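Local structure of putative thiol-disulfide oxidoreductase (Bacteroides vulgatus, 4GRF) at residues D71-E74 with E75-K78; A39-S42 with W43-K46; S23-D26 with F27-K30; T54-A57 with F58-K61; G129-L132 with Y133-E137. The protein is probably a thiol-disulfide oxidoreductase, of which this chain is the thioredoxin domain, cut from a longer protein and holding a CxxC disulfide and covalently bound glutathione. All blocks are in the same frame, centred on the assembly; numbering follows the deposited sequence. Where two conformers were deposited one is given.

Contact 1: D71-E74 with E75-K78; sequences DRRE and EDWK
The N-terminal turn of helix 74-84 is held together here by Arg-73, its N-cap residue, which meets Asp-76 and Trp-77 of the first turn. Trp-77 N gives a nearly straight bond to Arg-73 O at 3.3 Å, and Lys-78 N follows with one to Glu-74 O at 3.0 Å; Asp-76 N adds a weak bond to Arg-73 O.

The Arg-73 guanidinium is poorly ordered. Asp-76 OD1 sits over one of its faces, 2.7 Å from Arg-73 NH2, with the carboxylate plane standing almost perpendicular (89°), which makes this a salt bridge of charges without a directed N-H. Its bridge to Glu-75 is doubtful in detail, since that glutamate was modelled twice. Further round, Lys-78 NZ reaches Glu-74 OE1 at 3.1 Å, on the anti lone pair; Glu-74 runs out extended, and the lysine bends at chi3 (-62°) to meet it.

A water ties the cap to the loop: it takes Arg-73 N and donates to Asp-71 OD1 and, at 2.8 Å, to Asp-76 OD2, joining two carboxylates that would otherwise probably repel. Asp-71 OD2 is held by Ser-69 OG and Ala-39 N, the latter just ahead of helix 42-46. Trp-77 turns inward onto Leu-17 and onto Leu-92 of strand 89-92, so the helix start leans on that edge strand while its charged side faces outward.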
loop_
_atom_site.group_PDB
_atom_site.type_symbol
_atom_site.label_atom_id
_atom_site.label_comp_id
_atom_site.label_asym_id
_atom_site.label_seq_id
_atom_site.Cartn_x
_atom_site.Cartn_y
_atom_site.Cartn_z
ATOM N N ASP A 71 -0.822 10.248 7.322
ATOM C CA ASP A 71 -0.750 11.710 7.383
ATOM C C ASP A 71 -1.707 12.303 8.425
ATOM O O ASP A 71 -2.891 11.961 8.466
ATOM C CB ASP A 71 -1.077 12.303 6.015
ATOM C CG ASP A 71 0.152 12.460 5.151
ATOM O OD1 ASP A 71 1.005 13.289 5.514
ATOM O OD2 ASP A 71 0.239 11.771 4.122
ATOM N N ARG A 72 -1.184 13.211 9.260
ATOM C CA ARG A 72 -2.003 13.896 10.248
ATOM C C ARG A 72 -2.922 14.904 9.564
ATOM O O ARG A 72 -4.031 15.164 10.031
ATOM C CB ARG A 72 -1.123 14.610 11.286
ATOM C CG ARG A 72 -0.257 13.674 12.128
ATOM C CD ARG A 72 -0.129 14.156 13.571
ATOM N NE ARG A 72 -0.527 15.554 13.743
ATOM C CZ ARG A 72 -1.622 15.947 14.391
ATOM N NH1 ARG A 72 -2.433 15.051 14.942
ATOM N NH2 ARG A 72 -1.910 17.238 14.495
ATOM N N ARG A 73 -2.485 15.427 8.439
ATOM C CA ARG A 73 -3.305 16.363 7.715
ATOM C C ARG A 73 -3.735 15.881 6.348
ATOM O O ARG A 73 -2.937 15.582 5.508
ATOM C CB ARG A 73 -2.585 17.685 7.578
ATOM C CG ARG A 73 -2.180 18.261 8.905
ATOM C CD ARG A 73 -1.912 19.738 8.796
ATOM N NE ARG A 73 -0.716 20.014 8.024
ATOM C CZ ARG A 73 -0.647 20.922 7.061
ATOM N NH1 ARG A 73 -1.712 21.656 6.761
ATOM N NH2 ARG A 73 0.488 21.109 6.404
ATOM N N GLU A 74 -5.031 15.883 6.144
ATOM C CA GLU A 74 -5.617 15.468 4.898
ATOM C C GLU A 74 -5.077 16.281 3.724
ATOM O O GLU A 74 -4.825 15.742 2.642
ATOM C CB GLU A 74 -7.135 15.596 4.996
ATOM C CG GLU A 74 -7.907 15.052 3.821
ATOM C CD GLU A 74 -9.401 15.110 4.072
ATOM O OE1 GLU A 74 -10.121 15.708 3.246
ATOM O OE2 GLU A 74 -9.843 14.574 5.111
ATOM N N GLU A 75 -4.846 17.575 3.934
ATOM C CA GLU A 75 -4.344 18.435 2.869
ATOM C C GLU A 75 -2.975 17.975 2.373
ATOM O O GLU A 75 -2.715 17.987 1.181
ATOM C CB GLU A 75 -4.268 19.893 3.345
ATOM C CG GLU A 75 -3.653 20.078 4.724
ATOM C CD GLU A 75 -3.852 21.483 5.269
ATOM O OE1 GLU A 75 -4.685 21.655 6.189
ATOM O OE2 GLU A 75 -3.181 22.416 4.775
ATOM N N ASP A 76 -2.104 17.579 3.306
ATOM C CA ASP A 76 -0.752 17.123 2.964
ATOM C C ASP A 76 -0.802 15.845 2.123
ATOM O O ASP A 76 -0.050 15.688 1.150
ATOM C CB ASP A 76 0.095 16.840 4.214
ATOM C CG ASP A 76 0.428 18.080 5.019
ATOM O OD1 ASP A 76 0.369 19.201 4.482
ATOM O OD2 ASP A 76 0.778 17.904 6.207
ATOM N N TRP A 77 -1.686 14.936 2.525
ATOM C CA TRP A 77 -1.924 13.680 1.817
ATOM C C TRP A 77 -2.386 13.920 0.377
ATOM O O TRP A 77 -1.818 13.375 -0.576
ATOM C CB TRP A 77 -2.961 12.893 2.606
ATOM C CG TRP A 77 -3.460 11.646 2.002
ATOM C CD1 TRP A 77 -2.719 10.535 1.680
ATOM C CD2 TRP A 77 -4.828 11.325 1.676
ATOM N NE1 TRP A 77 -3.537 9.564 1.167
ATOM C CE2 TRP A 77 -4.834 10.014 1.160
ATOM C CE3 TRP A 77 -6.044 12.013 1.780
ATOM C CZ2 TRP A 77 -6.003 9.385 0.729
ATOM C CZ3 TRP A 77 -7.215 11.376 1.357
ATOM C CH2 TRP A 77 -7.177 10.077 0.831
ATOM N N LYS A 78 -3.399 14.762 0.202
ATOM C CA LYS A 78 -3.924 15.042 -1.127
ATOM C C LYS A 78 -2.910 15.763 -2.015
ATOM O O LYS A 78 -2.764 15.446 -3.215
ATOM C CB LYS A 78 -5.248 15.825 -1.009
ATOM C CG LYS A 78 -6.372 14.941 -0.492
ATOM C CD LYS A 78 -7.734 15.614 -0.431
ATOM C CE LYS A 78 -7.743 16.798 0.521
ATOM N NZ LYS A 78 -9.129 17.298 0.736
HETATM O O HOH W 1 0.323 15.355 7.366
#

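Contact 2: A39-S42 with W43-K46; sequences AGCS and WCRK
Lys-46 N binds Ser-42 O at 2.9 Å, lying in the plane of that carbonyl. One residue back, Arg-45 N does the same to Cys-41 O at 3.2 Å. The Cys-41 carbonyl also has the first part of the arginine chain against it, with Arg-45 CG only 3.1 Å from Cys-41 O. From there the arginine doubles back, bent at chi2 (-81°) and again at chi3, and this curl carries the guanidinium over to the loop. NH1 gives Ala-39 O a bond of 3.0 Å with the oxygen at the guanidinium edge, close to its plane, and an N-H angle of 158°. The other two nitrogens serve helix 74-84: NE forms a salt bridge with Asp-84 and NH2 one with Glu-83, so a single group joins the loop to that helix, with Ala-80 packed beside it.

This is the thioredoxin-type CxxC at the start of helix 42-46, Cys-41 being the N-cap and Ser-42 and Trp-43 the residues between. Cys-41 SG and Cys-44 SG are joined by a disulfide of 2.1 Å with a chi3 of 75°. Cys-41 holds its sulfur opposite the backbone N, whereas Cys-44 keeps its own beside the N, and the two therefore meet across the first turn. Phe-110 touches both cysteines, and Pro-111, consistent with the proline that flanks the disulfide in thioredoxins, packs on Cys-44 and on Trp-43. On the outer side, the Lys-46 chain passes over one face of the Trp-43 indole, CD lying near the rim of the ring.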
loop_
_atom_site.group_PDB
_atom_site.type_symbol
_atom_site.label_atom_id
_atom_site.label_comp_id
_atom_site.label_asym_id
_atom_site.label_seq_id
_atom_site.Cartn_x
_atom_site.Cartn_y
_atom_site.Cartn_z
ATOM N N ALA A 39 3.101 11.828 3.441
ATOM C CA ALA A 39 3.634 12.842 2.544
ATOM C C ALA A 39 5.079 13.243 2.865
ATOM O O ALA A 39 5.864 13.515 1.943
ATOM C CB ALA A 39 2.723 14.066 2.577
ATOM N N GLY A 40 5.430 13.266 4.150
ATOM C CA GLY A 40 6.769 13.687 4.581
ATOM C C GLY A 40 7.833 12.599 4.545
ATOM O O GLY A 40 8.935 12.766 5.088
ATOM N N CYS A 41 7.510 11.480 3.910
ATOM C CA CYS A 41 8.465 10.387 3.759
ATOM C C CYS A 41 9.054 10.423 2.351
ATOM O O CYS A 41 8.421 9.963 1.375
ATOM C CB CYS A 41 7.743 9.065 4.017
ATOM S SG CYS A 41 8.724 7.607 3.646
ATOM N N SER A 42 10.260 10.975 2.222
ATOM C CA SER A 42 10.885 11.194 0.912
ATOM C C SER A 42 11.048 9.902 0.126
ATOM O O SER A 42 10.704 9.807 -1.040
ATOM C CB SER A 42 12.266 11.818 1.083
ATOM O OG SER A 42 12.171 13.208 1.272
ATOM N N TRP A 43 11.599 8.902 0.784
ATOM C CA TRP A 43 11.855 7.649 0.125
ATOM C C TRP A 43 10.557 6.992 -0.335
ATOM O O TRP A 43 10.522 6.350 -1.382
ATOM C CB TRP A 43 12.590 6.702 1.072
ATOM C CG TRP A 43 13.496 5.963 0.303
ATOM C CD1 TRP A 43 13.323 4.713 -0.218
ATOM C CD2 TRP A 43 14.728 6.457 -0.208
ATOM N NE1 TRP A 43 14.416 4.379 -0.985
ATOM C CE2 TRP A 43 15.291 5.437 -0.995
ATOM C CE3 TRP A 43 15.427 7.658 -0.049
ATOM C CZ2 TRP A 43 16.524 5.581 -1.625
ATOM C CZ3 TRP A 43 16.644 7.799 -0.673
ATOM C CH2 TRP A 43 17.182 6.767 -1.454
ATOM N N CYS A 44 9.498 7.148 0.446
ATOM C CA CYS A 44 8.164 6.654 0.026
ATOM C C CYS A 44 7.760 7.276 -1.315
ATOM O O CYS A 44 7.315 6.590 -2.240
ATOM C CB CYS A 44 7.091 7.002 1.083
ATOM S SG CYS A 44 7.343 6.336 2.761
ATOM N N ARG A 45 7.945 8.584 -1.431
ATOM C CA ARG A 45 7.518 9.311 -2.600
ATOM C C ARG A 45 8.371 8.873 -3.783
ATOM O O ARG A 45 7.886 8.777 -4.916
ATOM C CB ARG A 45 7.699 10.816 -2.392
ATOM C CG ARG A 45 7.192 11.349 -1.055
ATOM C CD ARG A 45 5.684 11.583 -1.022
ATOM N NE ARG A 45 5.238 12.471 -2.102
ATOM C CZ ARG A 45 5.098 13.793 -2.007
ATOM N NH1 ARG A 45 5.318 14.428 -0.879
ATOM N NH2 ARG A 45 4.723 14.483 -3.060
ATOM N N LYS A 46 9.655 8.627 -3.527
ATOM C CA LYS A 46 10.571 8.229 -4.599
ATOM C C LYS A 46 10.279 6.850 -5.169
ATOM O O LYS A 46 10.790 6.497 -6.231
ATOM C CB LYS A 46 12.024 8.298 -4.143
ATOM C CG LYS A 46 12.533 9.720 -3.980
ATOM C CD LYS A 46 13.918 9.757 -3.353
ATOM C CE LYS A 46 14.968 9.347 -4.371
ATOM N NZ LYS A 46 16.352 9.651 -3.916
#

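Contact 3: S23-D26 with F27-K30; sequences SLND and FKGK
Phe-27 N closes a short 3-10 turn by bonding to Leu-24 O at 3.0 Å, directly after strand 21-23; a type II turn, Phe-27 to Lys-30, then leads on to strand 31-37. In both this bond and that from Lys-28 N to Asn-25 O the donor stands well above the carbonyl plane, as the tight winding dictates.

The packed side belongs to Phe-27 and Leu-24. With CG next to its own N (chi1 -57°), the Phe-27 ring folds back under the turn, bringing CD2 to 3.5 Å from Ser-23 O. Asp-26 CB lies over one ring face, toward the rim. Beyond the turn the phenyl group meets the Tyr-66 ring and touches Val-32 and Thr-64, while Leu-24 goes deeper, onto Val-32 and Val-34. With an alanine here, the space now filled by the ring would probably be left open, and Tyr-66 and Asp-26 CB would lose the flat surface they rest against.

The outer side is polar and looser. Asp-26 turns its carboxylate back to the strand end, where OD2 takes Ser-23 N at 3.0 Å from above the carboxylate plane. Gly-29, at phi 100°, is the third residue of the type II turn, where a side chain would press on the carbonyl of Lys-28. Asn-25 and Lys-28 are both exposed, the lysine curling at chi2 and chi4 so that NZ comes to 2.7 Å from Asn-25 OD1, in the plane of the amide carbonyl.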
loop_
_atom_site.group_PDB
_atom_site.type_symbol
_atom_site.label_atom_id
_atom_site.label_comp_id
_atom_site.label_asym_id
_atom_site.label_seq_id
_atom_site.Cartn_x
_atom_site.Cartn_y
_atom_site.Cartn_z
ATOM N N SER A 23 -11.355 -1.028 2.465
ATOM C CA SER A 23 -10.569 -1.915 3.314
ATOM C C SER A 23 -9.690 -2.847 2.488
ATOM O O SER A 23 -9.987 -3.127 1.350
ATOM C CB SER A 23 -11.495 -2.809 4.123
ATOM O OG SER A 23 -12.120 -3.736 3.264
ATOM N N LEU A 24 -8.640 -3.352 3.102
ATOM C CA LEU A 24 -7.773 -4.324 2.448
ATOM C C LEU A 24 -8.591 -5.540 1.996
ATOM O O LEU A 24 -8.372 -6.080 0.914
ATOM C CB LEU A 24 -6.650 -4.743 3.390
ATOM C CG LEU A 24 -5.706 -5.820 2.835
ATOM C CD1 LEU A 24 -5.063 -5.413 1.513
ATOM C CD2 LEU A 24 -4.668 -6.161 3.894
ATOM N N ASN A 25 -9.552 -5.946 2.818
ATOM C CA ASN A 25 -10.417 -7.108 2.506
ATOM C C ASN A 25 -11.204 -6.931 1.204
ATOM O O ASN A 25 -11.577 -7.909 0.549
ATOM C CB ASN A 25 -11.366 -7.354 3.685
ATOM C CG ASN A 25 -12.261 -8.569 3.484
ATOM O OD1 ASN A 25 -11.772 -9.698 3.351
ATOM N ND2 ASN A 25 -13.581 -8.345 3.459
ATOM N N ASP A 26 -11.439 -5.676 0.800
ATOM C CA ASP A 26 -12.166 -5.397 -0.415
ATOM C C ASP A 26 -11.455 -5.952 -1.639
ATOM O O ASP A 26 -12.072 -6.126 -2.694
ATOM C CB ASP A 26 -12.388 -3.886 -0.590
ATOM C CG ASP A 26 -13.423 -3.325 0.363
ATOM O OD1 ASP A 26 -14.299 -4.083 0.862
ATOM O OD2 ASP A 26 -13.383 -2.099 0.600
ATOM N N PHE A 27 -10.169 -6.243 -1.496
ATOM C CA PHE A 27 -9.361 -6.683 -2.624
ATOM C C PHE A 27 -9.012 -8.163 -2.599
ATOM O O PHE A 27 -8.131 -8.620 -3.350
ATOM C CB PHE A 27 -8.098 -5.842 -2.686
ATOM C CG PHE A 27 -8.391 -4.377 -2.787
ATOM C CD1 PHE A 27 -8.856 -3.838 -3.972
ATOM C CD2 PHE A 27 -8.244 -3.551 -1.682
ATOM C CE1 PHE A 27 -9.158 -2.486 -4.061
ATOM C CE2 PHE A 27 -8.535 -2.198 -1.769
ATOM C CZ PHE A 27 -9.000 -1.672 -2.952
ATOM N N LYS A 28 -9.699 -8.911 -1.747
ATOM C CA LYS A 28 -9.601 -10.349 -1.797
ATOM C C LYS A 28 -9.862 -10.817 -3.225
ATOM O O LYS A 28 -10.734 -10.284 -3.935
ATOM C CB LYS A 28 -10.597 -10.995 -0.825
ATOM C CG LYS A 28 -10.188 -10.902 0.638
ATOM C CD LYS A 28 -9.347 -12.091 1.054
ATOM C CE LYS A 28 -8.775 -11.986 2.459
ATOM N NZ LYS A 28 -9.629 -11.329 3.475
ATOM N N GLY A 29 -9.082 -11.800 -3.653
ATOM C CA GLY A 29 -9.126 -12.250 -5.027
ATOM C C GLY A 29 -8.005 -11.693 -5.884
ATOM O O GLY A 29 -7.714 -12.230 -6.951
ATOM N N LYS A 30 -7.380 -10.611 -5.425
ATOM C CA LYS A 30 -6.261 -10.006 -6.130
ATOM C C LYS A 30 -4.991 -10.028 -5.296
ATOM O O LYS A 30 -5.047 -10.100 -4.080
ATOM C CB LYS A 30 -6.563 -8.549 -6.471
ATOM C CG LYS A 30 -7.677 -8.394 -7.473
ATOM C CD LYS A 30 -7.899 -6.939 -7.814
ATOM C CE LYS A 30 -9.051 -6.803 -8.791
ATOM N NZ LYS A 30 -9.084 -5.418 -9.325
#

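Contact 4: T54-A57 with F58-K61; sequences TYNA and FKDK. With SO4 (sulfate ion), chain E.
Tyr-55 and Lys-59 cross at about a right angle near the C-terminal end of helix 48-58: the start of the lysine chain lies over one face of the phenol ring. Lys-59 CB makes the CH-pi contact, 4.2 Å from the Tyr-55 ring centroid and only 16° off its normal. Lys-59 CG is wedged between its own N and carbonyl carbon (chi1 59°); the chain then runs straight out alongside Asn-56, the two pointing the same way, until NZ meets Asn-56 OD1 at 2.8 Å.

A second aromatic is met in the same way. The methyl of Ala-57 makes a CH-pi contact above the Phe-58 ring toward the rim, with CB 3.7 Å from CD2, while the Phe-58 ring itself packs against Phe-63 of strand 63-69. Backbone bonds from Phe-58 N to Thr-54 O and from Lys-59 N to Tyr-55 O run through the last turn of the helix. A type I turn, Phe-58 to Lys-61, follows, and a water links Ala-57 O to Asp-60 N (2.7 Å).

At the far end of the tyrosine, OH donates to sulfate O2 at 2.9 Å, with this oxygen at the ring edge. A phenylalanine in its place would probably leave sulfate O2 without its hydroxyl donor. Thr-64 OG1 and Asn-89 ND2 also bind this ion, which probably came from the crystallisation liquor, so neutral hydroxyl and amide donors supply the hydrogen bonds to the anion, while the Lys-30 ammonium adds only a long, weak ion pair.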
loop_
_atom_site.group_PDB
_atom_site.type_symbol
_atom_site.label_atom_id
_atom_site.label_comp_id
_atom_site.label_asym_id
_atom_site.label_seq_id
_atom_site.Cartn_x
_atom_site.Cartn_y
_atom_site.Cartn_z
ATOM N N THR A 54 4.687 -0.775 -12.151
ATOM C CA THR A 54 4.168 -2.097 -11.708
ATOM C C THR A 54 2.654 -2.157 -11.828
ATOM O O THR A 54 2.089 -3.153 -12.319
ATOM C CB THR A 54 4.616 -2.359 -10.260
ATOM O OG1 THR A 54 6.044 -2.311 -10.171
ATOM C CG2 THR A 54 4.117 -3.714 -9.770
ATOM N N TYR A 55 1.978 -1.089 -11.414
ATOM C CA TYR A 55 0.534 -1.014 -11.449
ATOM C C TYR A 55 0.064 -1.123 -12.895
ATOM O O TYR A 55 -0.862 -1.875 -13.215
ATOM C CB TYR A 55 0.047 0.301 -10.827
ATOM C CG TYR A 55 -1.457 0.462 -10.752
ATOM C CD1 TYR A 55 -2.249 -0.409 -10.002
ATOM C CD2 TYR A 55 -2.089 1.503 -11.407
ATOM C CE1 TYR A 55 -3.621 -0.249 -9.922
ATOM C CE2 TYR A 55 -3.461 1.665 -11.342
ATOM C CZ TYR A 55 -4.225 0.790 -10.600
ATOM O OH TYR A 55 -5.586 0.962 -10.533
ATOM N N ASN A 56 0.712 -0.396 -13.773
ATOM C CA ASN A 56 0.344 -0.425 -15.164
ATOM C C ASN A 56 0.543 -1.793 -15.817
ATOM O O ASN A 56 -0.239 -2.193 -16.602
ATOM C CB ASN A 56 1.067 0.680 -15.944
ATOM C CG ASN A 56 0.409 2.034 -15.778
ATOM O OD1 ASN A 56 -0.760 2.128 -15.524
ATOM N ND2 ASN A 56 1.180 3.081 -15.913
ATOM N N ALA A 57 1.617 -2.471 -15.491
ATOM C CA ALA A 57 1.962 -3.755 -16.096
ATOM C C ALA A 57 0.995 -4.867 -15.702
ATOM O O ALA A 57 0.700 -5.733 -16.510
ATOM C CB ALA A 57 3.367 -4.141 -15.720
ATOM N N PHE A 58 0.516 -4.836 -14.458
ATOM C CA PHE A 58 -0.265 -5.948 -13.871
ATOM C C PHE A 58 -1.729 -5.686 -13.448
ATOM O O PHE A 58 -2.457 -6.629 -13.056
ATOM C CB PHE A 58 0.539 -6.491 -12.683
ATOM C CG PHE A 58 1.892 -6.964 -13.070
ATOM C CD1 PHE A 58 2.034 -8.070 -13.897
ATOM C CD2 PHE A 58 3.021 -6.255 -12.728
ATOM C CE1 PHE A 58 3.278 -8.492 -14.306
ATOM C CE2 PHE A 58 4.275 -6.681 -13.137
ATOM C CZ PHE A 58 4.400 -7.797 -13.929
ATOM N N LYS A 59 -2.174 -4.434 -13.517
ATOM C CA LYS A 59 -3.518 -4.051 -13.080
ATOM C C LYS A 59 -4.649 -4.808 -13.789
ATOM O O LYS A 59 -5.753 -4.864 -13.287
ATOM C CB LYS A 59 -3.765 -2.543 -13.254
ATOM C CG LYS A 59 -3.629 -2.050 -14.684
ATOM C CD LYS A 59 -3.686 -0.527 -14.813
ATOM C CE LYS A 59 -3.477 -0.116 -16.269
ATOM N NZ LYS A 59 -3.281 1.350 -16.467
ATOM N N ASP A 60 -4.384 -5.361 -14.962
ATOM C CA ASP A 60 -5.434 -6.077 -15.675
ATOM C C ASP A 60 -5.403 -7.575 -15.363
ATOM O O ASP A 60 -6.245 -8.325 -15.855
ATOM C CB ASP A 60 -5.319 -5.843 -17.185
ATOM C CG ASP A 60 -5.496 -4.373 -17.569
ATOM O OD1 ASP A 60 -6.349 -3.696 -16.959
ATOM O OD2 ASP A 60 -4.784 -3.901 -18.483
ATOM N N LYS A 61 -4.453 -8.003 -14.534
ATOM C CA LYS A 61 -4.223 -9.432 -14.317
ATOM C C LYS A 61 -4.452 -9.944 -12.895
ATOM O O LYS A 61 -3.933 -11.000 -12.536
ATOM C CB LYS A 61 -2.806 -9.790 -14.739
ATOM C CG LYS A 61 -2.421 -9.318 -16.126
ATOM C CD LYS A 61 -0.956 -9.617 -16.378
ATOM C CE LYS A 61 -0.566 -9.384 -17.827
ATOM N NZ LYS A 61 0.689 -10.110 -18.150
HETATM S S SO4 E . -8.318 -1.131 -9.180
HETATM O O1 SO4 E . -8.960 -2.082 -10.115
HETATM O O2 SO4 E . -6.840 -1.281 -9.285
HETATM O O3 SO4 E . -8.700 0.258 -9.531
HETATM O O4 SO4 E . -8.796 -1.419 -7.803
HETATM O O HOH W 2 -2.262 -5.562 -16.679
#

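Contact 5: G129-L132 with Y133-E137; sequences GDDL and YNTVE
Asp-131 O is gripped twice by Thr-135, through OG1 at 2.7 Å and through the backbone N at 2.9 Å. The two donors arrive from opposite faces of the carbonyl plane. Thr-135 OG1 can do this because it lies beside its own N (chi1 -62°), which turns the hydroxyl back along the helix and leaves CG2 on the other branch. A water donates to that same OG1 and makes a weak, long bond to Asp-131 OD2, bridging the hydroxyl and carboxylate on the solvent side.

Next to this pair, Asn-134 N bonds to Asp-130 O at 3.0 Å, and the Asn-134 side chain folds down over that oxygen, CG approaching to 3.1 Å. Val-136 N reaches Leu-132 O with an N-H angle of 166°, and Val-136 CG2 rests against the same carbonyl.

All of this lies on helix 129-140, the last helix of the thioredoxin fold in this chain, which lies against the central sheet and helix 48-58. Gly-129, with its positive phi of 53°, brings the chain in, and its N is held by Glu-47 OE1. Leu-132 and Val-136, one turn apart, both pack on Leu-33 of strand 31-37. Leu-132 also touches Thr-54, and the Tyr-133 ring meets that of Phe-58 with their planes at about 50°, while Asp-130 leans on Tyr-50.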
loop_
_atom_site.group_PDB
_atom_site.type_symbol
_atom_site.label_atom_id
_atom_site.label_comp_id
_atom_site.label_asym_id
_atom_site.label_seq_id
_atom_site.Cartn_x
_atom_site.Cartn_y
_atom_site.Cartn_z
ATOM N N GLY A 129 12.167 -0.334 -5.468
ATOM C CA GLY A 129 12.766 -0.210 -6.794
ATOM C C GLY A 129 12.373 -1.312 -7.745
ATOM O O GLY A 129 11.222 -1.738 -7.778
ATOM N N ASP A 130 13.346 -1.779 -8.518
ATOM C CA ASP A 130 13.081 -2.758 -9.562
ATOM C C ASP A 130 12.638 -4.076 -8.950
ATOM O O ASP A 130 11.987 -4.889 -9.612
ATOM C CB ASP A 130 14.324 -2.981 -10.430
ATOM C CG ASP A 130 14.698 -1.752 -11.247
ATOM O OD1 ASP A 130 13.792 -1.124 -11.842
ATOM O OD2 ASP A 130 15.900 -1.421 -11.293
ATOM N N ASP A 131 12.997 -4.286 -7.688
ATOM C CA ASP A 131 12.697 -5.540 -7.029
ATOM C C ASP A 131 11.206 -5.632 -6.777
ATOM O O ASP A 131 10.616 -6.710 -6.732
ATOM C CB ASP A 131 13.456 -5.649 -5.714
ATOM C CG ASP A 131 13.383 -7.031 -5.134
ATOM O OD1 ASP A 131 13.639 -7.986 -5.898
ATOM O OD2 ASP A 131 13.056 -7.165 -3.935
ATOM N N LEU A 132 10.593 -4.474 -6.633
ATOM C CA LEU A 132 9.163 -4.381 -6.485
ATOM C C LEU A 132 8.426 -4.924 -7.737
ATOM O O LEU A 132 7.585 -5.845 -7.658
ATOM C CB LEU A 132 8.877 -2.922 -6.192
ATOM C CG LEU A 132 7.536 -2.518 -5.681
ATOM C CD1 LEU A 132 7.701 -1.246 -4.877
ATOM C CD2 LEU A 132 6.657 -2.341 -6.906
ATOM N N TYR A 133 8.762 -4.386 -8.905
ATOM C CA TYR A 133 8.232 -4.886 -10.164
ATOM C C TYR A 133 8.516 -6.385 -10.338
ATOM O O TYR A 133 7.619 -7.177 -10.655
ATOM C CB TYR A 133 8.873 -4.109 -11.320
ATOM C CG TYR A 133 8.309 -4.470 -12.661
ATOM C CD1 TYR A 133 8.773 -5.596 -13.346
ATOM C CD2 TYR A 133 7.317 -3.707 -13.250
ATOM C CE1 TYR A 133 8.259 -5.945 -14.568
ATOM C CE2 TYR A 133 6.797 -4.044 -14.483
ATOM C CZ TYR A 133 7.273 -5.156 -15.135
ATOM O OH TYR A 133 6.764 -5.488 -16.354
ATOM N N ASN A 134 9.768 -6.776 -10.163
ATOM C CA ASN A 134 10.147 -8.174 -10.403
ATOM C C ASN A 134 9.431 -9.133 -9.462
ATOM O O ASN A 134 9.032 -10.219 -9.878
ATOM C CB ASN A 134 11.662 -8.358 -10.324
ATOM C CG ASN A 134 12.394 -7.490 -11.330
ATOM O OD1 ASN A 134 11.821 -7.062 -12.340
ATOM N ND2 ASN A 134 13.649 -7.202 -11.047
ATOM N N THR A 135 9.213 -8.713 -8.214
ATOM C CA THR A 135 8.519 -9.556 -7.251
ATOM C C THR A 135 7.052 -9.710 -7.612
ATOM O O THR A 135 6.499 -10.822 -7.588
ATOM C CB THR A 135 8.669 -9.021 -5.806
ATOM O OG1 THR A 135 10.052 -9.036 -5.451
ATOM C CG2 THR A 135 7.884 -9.893 -4.822
ATOM N N VAL A 136 6.405 -8.616 -8.006
ATOM C CA VAL A 136 5.021 -8.716 -8.400
ATOM C C VAL A 136 4.895 -9.588 -9.642
ATOM O O VAL A 136 3.993 -10.409 -9.739
ATOM C CB VAL A 136 4.383 -7.327 -8.639
ATOM C CG1 VAL A 136 3.015 -7.459 -9.277
ATOM C CG2 VAL A 136 4.301 -6.567 -7.315
ATOM N N GLU A 137 5.799 -9.414 -10.596
ATOM C CA GLU A 137 5.762 -10.209 -11.826
ATOM C C GLU A 137 5.799 -11.707 -11.506
ATOM O O GLU A 137 5.015 -12.502 -12.050
ATOM C CB GLU A 137 6.957 -9.841 -12.695
ATOM C CG GLU A 137 6.984 -10.535 -14.043
ATOM C CD GLU A 137 8.164 -10.075 -14.876
ATOM O OE1 GLU A 137 9.190 -9.683 -14.286
ATOM O OE2 GLU A 137 8.063 -10.100 -16.110
HETATM O O HOH W 3 11.347 -10.034 -3.240
#

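In the fold
Contacts 1 and 3 lie at the surface, while contacts 2, 4 and 5 are partly buried. Contacts 1 and 2 are the starts of two helices and touch at Ala-39, through its N and CB; one rests on salt bridges within its own turn, the other on a disulfide and an arginine whose charges pair with helix 74-84. Contacts 4 and 5, their centres about 12 Å apart, pack helix 48-58 against helix 129-140. Contact 3 does not touch contact 4 (nearest atoms about 5 Å apart), though one sulfate lies near Lys-30 and Tyr-55. In both, a lysine ammonium bonds to an asparagine side-chain carbonyl, while the phenylalanine just before that lysine turns into the fold.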